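Local coordinates for nucleoside-diphosphate-sugar pyrophosphorylase (Vibrio cholerae, PDB 4EVW), which probably transfers a nucleotidyl group from a nucleoside triphosphate to a sugar phosphate, making a nucleotide sugar and releasing pyrophosphate, at residues 1-14 / 47-59. The protein carries 1 engineered substitution. Sequence-based numbering, arbitrary orientation. Where two conformers were deposited one is given.
Sequences MIVIPMAGMSSRFF and TPFLFIVRNVYDT
Ile2 to Pro5 runs parallel to Phe49 to Ile52, the short strand axes 4.7 Å apart and 10° from alignment, and five backbone hydrogen bonds zip them together: Ile2 N to Pro48 O, Leu50 N to Ile2 O, Ile4 N to Leu50 O, Ile52 N to Ile4 O and Met6 N to Ile52 O. Beyond the fifth bond Met6 O and Arg54 N lie too far apart to bond directly, and a water bridges them, donating to Met6 O and accepting from Arg54 N. Pro5 suits its place because its missing N-H falls at a position that none of these bonds uses.

On one face, Ile2 and Phe49 point the same way, and Ile2 CB sits over the face of the Phe49 ring, 4.0 Å from its centroid, a CH-pi contact. Ile4 and Phe51 also lie side by side, Ile4 CG1 touching Phe51 CD1 at 4.1 Å in a plain apolar contact. Farther along, selenomethionine Met6 lies beside Val53, its CG 4.0 Å from Val53 CG1; the bend at chi3 (-55°) takes its CE to Thr59 CG2. Helix 59-70 packs on this face through Val63, which Met6, Phe51 and Val53 all touch.

The other face carries Val3, Leu50 and Ile52. With CG1 anti to the backbone N (chi1 180°), Val3 brings that methyl within 3.7 Å of Ile52 CD1, and helix 87-100 meets Ile52 through Thr90. Branched and aromatic residues thus fill both sides of a buried strand pair. At the rim Tyr57 reaches across to Phe14, its OH in van der Waals contact with Phe14 CZ at 3.4 Å.

Strand 2-5, followed by a loop and helix 11-15, and its parallel neighbour 49-54 form part of the Rossmann-like core consistent with a nucleotidyltransferase; in this family the loop after the first strand commonly helps bind the nucleotide.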
loop_
_atom_site.group_PDB
_atom_site.type_symbol
_atom_site.label_atom_id
_atom_site.label_comp_id
_atom_site.label_asym_id
_atom_site.label_seq_id
_atom_site.Cartn_x
_atom_site.Cartn_y
_atom_site.Cartn_z
HETATM N N MSE A 1 -10.338 1.317 -6.959
HETATM C CA MSE A 1 -10.286 2.134 -5.717
HETATM C C MSE A 1 -8.886 2.132 -5.128
HETATM O O MSE A 1 -8.273 1.073 -4.959
HETATM C CB MSE A 1 -11.265 1.584 -4.676
HETATM C CG MSE A 1 -11.260 2.372 -3.387
HETATM SE SE MSE A 1 -12.616 1.788 -2.146
HETATM C CE MSE A 1 -14.193 2.397 -3.096
ATOM N N ILE A 2 -8.388 3.322 -4.811
ATOM C CA ILE A 2 -7.057 3.468 -4.238
ATOM C C ILE A 2 -7.225 3.410 -2.723
ATOM O O ILE A 2 -7.951 4.216 -2.141
ATOM C CB ILE A 2 -6.434 4.814 -4.633
ATOM C CG1 ILE A 2 -6.432 4.963 -6.160
ATOM C CG2 ILE A 2 -5.014 4.909 -4.091
ATOM C CD1 ILE A 2 -5.405 4.116 -6.863
ATOM N N VAL A 3 -6.558 2.450 -2.095
ATOM C CA VAL A 3 -6.668 2.260 -0.653
ATOM C C VAL A 3 -5.348 2.594 0.021
ATOM O O VAL A 3 -4.303 2.044 -0.332
ATOM C CB VAL A 3 -7.040 0.799 -0.328
ATOM C CG1 VAL A 3 -7.145 0.606 1.183
ATOM C CG2 VAL A 3 -8.358 0.433 -1.016
ATOM N N ILE A 4 -5.389 3.492 0.993
ATOM C CA ILE A 4 -4.171 3.856 1.683
ATOM C C ILE A 4 -4.249 3.539 3.164
ATOM O O ILE A 4 -4.909 4.246 3.927
ATOM C CB ILE A 4 -3.848 5.359 1.565
ATOM C CG1 ILE A 4 -4.107 5.860 0.142
ATOM C CG2 ILE A 4 -2.370 5.586 1.936
ATOM C CD1 ILE A 4 -3.024 5.507 -0.848
ATOM N N PRO A 5 -3.642 2.455 3.569
ATOM C CA PRO A 5 -3.604 2.095 4.973
ATOM C C PRO A 5 -2.624 3.016 5.695
ATOM O O PRO A 5 -1.509 3.090 5.315
ATOM C CB PRO A 5 -3.119 0.669 4.945
ATOM C CG PRO A 5 -2.419 0.526 3.665
ATOM C CD PRO A 5 -2.869 1.544 2.729
HETATM N N MSE A 6 -3.062 3.738 6.692
HETATM C CA MSE A 6 -2.179 4.637 7.382
HETATM C C MSE A 6 -2.534 4.704 8.840
HETATM O O MSE A 6 -2.598 5.738 9.371
HETATM C CB MSE A 6 -2.202 6.029 6.763
HETATM C CG MSE A 6 -3.532 6.478 6.257
HETATM SE SE MSE A 6 -3.619 8.294 5.486
HETATM C CE MSE A 6 -2.925 9.337 6.909
ATOM N N ALA A 7 -2.724 3.550 9.445
ATOM C CA ALA A 7 -3.145 3.442 10.804
ATOM C C ALA A 7 -1.992 3.076 11.697
ATOM O O ALA A 7 -2.141 2.997 12.866
ATOM C CB ALA A 7 -4.209 2.440 10.929
ATOM N N GLY A 8 -0.846 2.857 11.128
ATOM C CA GLY A 8 0.326 2.498 11.905
ATOM C C GLY A 8 0.786 3.558 12.888
ATOM O O GLY A 8 0.032 4.451 13.270
HETATM N N MSE A 9 2.044 3.450 13.300
HETATM C CA MSE A 9 2.623 4.383 14.251
HETATM C C MSE A 9 3.984 4.840 13.735
HETATM O O MSE A 9 4.737 4.051 13.164
HETATM C CB MSE A 9 2.754 3.692 15.611
HETATM C CG MSE A 9 3.229 4.579 16.744
HETATM SE SE MSE A 9 2.981 3.723 18.457
HETATM C CE MSE A 9 1.190 4.342 18.846
ATOM N N SER A 10 4.290 6.118 13.937
ATOM C CA SER A 10 5.544 6.711 13.481
ATOM C C SER A 10 6.650 6.602 14.534
ATOM O O SER A 10 7.328 7.582 14.822
ATOM C CB SER A 10 5.306 8.189 13.150
ATOM O OG SER A 10 4.111 8.350 12.401
ATOM N N SER A 11 6.848 5.410 15.089
ATOM C CA SER A 11 7.849 5.215 16.138
ATOM C C SER A 11 9.272 5.684 15.846
ATOM O O SER A 11 9.895 6.314 16.705
ATOM C CB SER A 11 7.865 3.750 16.582
ATOM O OG SER A 11 6.698 3.457 17.333
ATOM N N ARG A 12 9.805 5.377 14.663
ATOM C CA ARG A 12 11.162 5.815 14.333
ATOM C C ARG A 12 11.239 7.339 14.262
ATOM O O ARG A 12 12.252 7.939 14.631
ATOM C CB ARG A 12 11.627 5.227 13.000
ATOM C CG ARG A 12 12.271 3.853 13.089
ATOM C CD ARG A 12 13.581 3.846 12.313
ATOM N NE ARG A 12 13.734 2.659 11.480
ATOM C CZ ARG A 12 14.758 2.453 10.656
ATOM N NH1 ARG A 12 15.726 3.355 10.556
ATOM N NH2 ARG A 12 14.813 1.347 9.928
ATOM N N PHE A 13 10.171 7.961 13.775
ATOM C CA PHE A 13 10.133 9.414 13.682
ATOM C C PHE A 13 9.987 10.016 15.077
ATOM O O PHE A 13 10.556 11.068 15.360
ATOM C CB PHE A 13 8.998 9.859 12.758
ATOM C CG PHE A 13 9.339 9.740 11.293
ATOM C CD1 PHE A 13 9.826 10.836 10.582
ATOM C CD2 PHE A 13 9.212 8.521 10.636
ATOM C CE1 PHE A 13 10.181 10.720 9.238
ATOM C CE2 PHE A 13 9.567 8.395 9.290
ATOM C CZ PHE A 13 10.051 9.496 8.593
ATOM N N PHE A 14 9.238 9.348 15.953
ATOM C CA PHE A 14 9.092 9.832 17.325
ATOM C C PHE A 14 10.474 9.848 17.978
ATOM O O PHE A 14 10.886 10.848 18.571
ATOM C CB PHE A 14 8.154 8.933 18.141
ATOM C CG PHE A 14 6.711 9.025 17.736
ATOM C CD1 PHE A 14 6.203 10.202 17.192
ATOM C CD2 PHE A 14 5.851 7.949 17.924
ATOM C CE1 PHE A 14 4.867 10.308 16.844
ATOM C CE2 PHE A 14 4.502 8.048 17.577
ATOM C CZ PHE A 14 4.011 9.231 17.035
ATOM N N THR A 47 -11.611 8.212 -9.700
ATOM C CA THR A 47 -11.448 7.031 -8.871
ATOM C C THR A 47 -11.660 7.262 -7.389
ATOM O O THR A 47 -11.197 8.253 -6.839
ATOM C CB THR A 47 -10.026 6.485 -9.101
ATOM O OG1 THR A 47 -9.786 6.395 -10.511
ATOM C CG2 THR A 47 -9.839 5.119 -8.462
ATOM N N PRO A 48 -12.375 6.346 -6.720
ATOM C CA PRO A 48 -12.582 6.546 -5.285
ATOM C C PRO A 48 -11.308 6.236 -4.501
ATOM O O PRO A 48 -10.498 5.402 -4.917
ATOM C CB PRO A 48 -13.722 5.581 -4.961
ATOM C CG PRO A 48 -13.528 4.478 -5.959
ATOM C CD PRO A 48 -13.175 5.216 -7.226
ATOM N N PHE A 49 -11.131 6.929 -3.381
ATOM C CA PHE A 49 -9.984 6.720 -2.498
ATOM C C PHE A 49 -10.511 6.328 -1.128
ATOM O O PHE A 49 -11.503 6.884 -0.652
ATOM C CB PHE A 49 -9.160 8.006 -2.310
ATOM C CG PHE A 49 -8.307 8.368 -3.484
ATOM C CD1 PHE A 49 -8.885 8.779 -4.678
ATOM C CD2 PHE A 49 -6.917 8.297 -3.395
ATOM C CE1 PHE A 49 -8.098 9.115 -5.770
ATOM C CE2 PHE A 49 -6.119 8.630 -4.483
ATOM C CZ PHE A 49 -6.711 9.041 -5.674
ATOM N N LEU A 50 -9.851 5.366 -0.494
ATOM C CA LEU A 50 -10.231 4.955 0.852
ATOM C C LEU A 50 -9.016 5.180 1.736
ATOM O O LEU A 50 -7.969 4.554 1.537
ATOM C CB LEU A 50 -10.623 3.476 0.898
ATOM C CG LEU A 50 -10.808 2.882 2.302
ATOM C CD1 LEU A 50 -11.928 3.586 3.051
ATOM C CD2 LEU A 50 -11.117 1.400 2.172
ATOM N N PHE A 51 -9.150 6.089 2.698
ATOM C CA PHE A 51 -8.064 6.378 3.622
ATOM C C PHE A 51 -8.406 5.669 4.925
ATOM O O PHE A 51 -9.473 5.896 5.497
ATOM C CB PHE A 51 -7.955 7.890 3.841
ATOM C CG PHE A 51 -7.659 8.661 2.578
ATOM C CD1 PHE A 51 -6.380 8.659 2.030
ATOM C CD2 PHE A 51 -8.663 9.363 1.926
ATOM C CE1 PHE A 51 -6.104 9.351 0.844
ATOM C CE2 PHE A 51 -8.399 10.058 0.739
ATOM C CZ PHE A 51 -7.116 10.050 0.201
ATOM N N ILE A 52 -7.513 4.801 5.383
ATOM C CA ILE A 52 -7.757 4.063 6.616
ATOM C C ILE A 52 -6.817 4.618 7.663
ATOM O O ILE A 52 -5.606 4.414 7.612
ATOM C CB ILE A 52 -7.516 2.559 6.425
ATOM C CG1 ILE A 52 -8.284 2.072 5.191
ATOM C CG2 ILE A 52 -7.998 1.801 7.656
ATOM C CD1 ILE A 52 -7.934 0.651 4.762
ATOM N N VAL A 53 -7.399 5.332 8.614
ATOM C CA VAL A 53 -6.624 5.987 9.644
ATOM C C VAL A 53 -6.960 5.510 11.030
ATOM O O VAL A 53 -7.893 4.730 11.245
ATOM C CB VAL A 53 -6.887 7.496 9.638
ATOM C CG1 VAL A 53 -6.655 8.060 8.255
ATOM C CG2 VAL A 53 -8.329 7.757 10.067
ATOM N N ARG A 54 -6.199 6.029 11.978
ATOM C CA ARG A 54 -6.423 5.695 13.362
ATOM C C ARG A 54 -6.976 6.901 14.095
ATOM O O ARG A 54 -6.784 8.039 13.664
ATOM C CB ARG A 54 -5.131 5.268 13.995
ATOM C CG ARG A 54 -5.398 4.226 14.980
ATOM C CD ARG A 54 -4.207 3.385 15.168
ATOM N NE ARG A 54 -4.084 3.161 16.589
ATOM C CZ ARG A 54 -3.173 3.747 17.348
ATOM N NH1 ARG A 54 -2.286 4.582 16.813
ATOM N NH2 ARG A 54 -3.173 3.522 18.650
ATOM N N ASN A 55 -7.653 6.650 15.209
ATOM C CA ASN A 55 -8.244 7.728 15.991
ATOM C C ASN A 55 -7.228 8.480 16.840
ATOM O O ASN A 55 -7.410 8.629 18.044
ATOM C CB ASN A 55 -9.359 7.171 16.881
ATOM C CG ASN A 55 -8.850 6.173 17.901
ATOM O OD1 ASN A 55 -7.766 5.607 17.754
ATOM N ND2 ASN A 55 -9.645 5.940 18.942
ATOM N N VAL A 56 -6.156 8.951 16.212
ATOM C CA VAL A 56 -5.127 9.714 16.911
ATOM C C VAL A 56 -4.740 10.961 16.119
ATOM O O VAL A 56 -4.917 11.013 14.899
ATOM C CB VAL A 56 -3.846 8.875 17.163
ATOM C CG1 VAL A 56 -4.106 7.821 18.231
ATOM C CG2 VAL A 56 -3.390 8.218 15.869
ATOM N N TYR A 57 -4.220 11.960 16.831
ATOM C CA TYR A 57 -3.779 13.226 16.242
ATOM C C TYR A 57 -4.776 13.922 15.333
ATOM O O TYR A 57 -4.378 14.690 14.456
ATOM C CB TYR A 57 -2.488 13.017 15.459
ATOM C CG TYR A 57 -1.364 12.519 16.312
ATOM C CD1 TYR A 57 -0.633 13.391 17.118
ATOM C CD2 TYR A 57 -1.041 11.167 16.336
ATOM C CE1 TYR A 57 0.393 12.925 17.931
ATOM C CE2 TYR A 57 -0.023 10.690 17.142
ATOM C CZ TYR A 57 0.693 11.574 17.934
ATOM O OH TYR A 57 1.715 11.109 18.725
ATOM N N ASP A 58 -6.059 13.651 15.532
ATOM C CA ASP A 58 -7.101 14.267 14.722
ATOM C C ASP A 58 -6.848 14.013 13.238
ATOM O O ASP A 58 -7.088 14.869 12.383
ATOM C CB ASP A 58 -7.155 15.765 15.031
ATOM C CG ASP A 58 -7.477 16.040 16.497
ATOM O OD1 ASP A 58 -8.547 15.588 16.959
ATOM O OD2 ASP A 58 -6.663 16.693 17.186
ATOM N N THR A 59 -6.381 12.805 12.943
ATOM C CA THR A 59 -6.055 12.410 11.580
ATOM C C THR A 59 -7.233 12.380 10.606
ATOM O O THR A 59 -7.082 12.781 9.450
ATOM C CB THR A 59 -5.341 11.039 11.572
ATOM O OG1 THR A 59 -4.134 11.136 12.337
ATOM C CG2 THR A 59 -4.986 10.625 10.152
HETATM O O HOH W 1 -3.574 7.261 11.257
#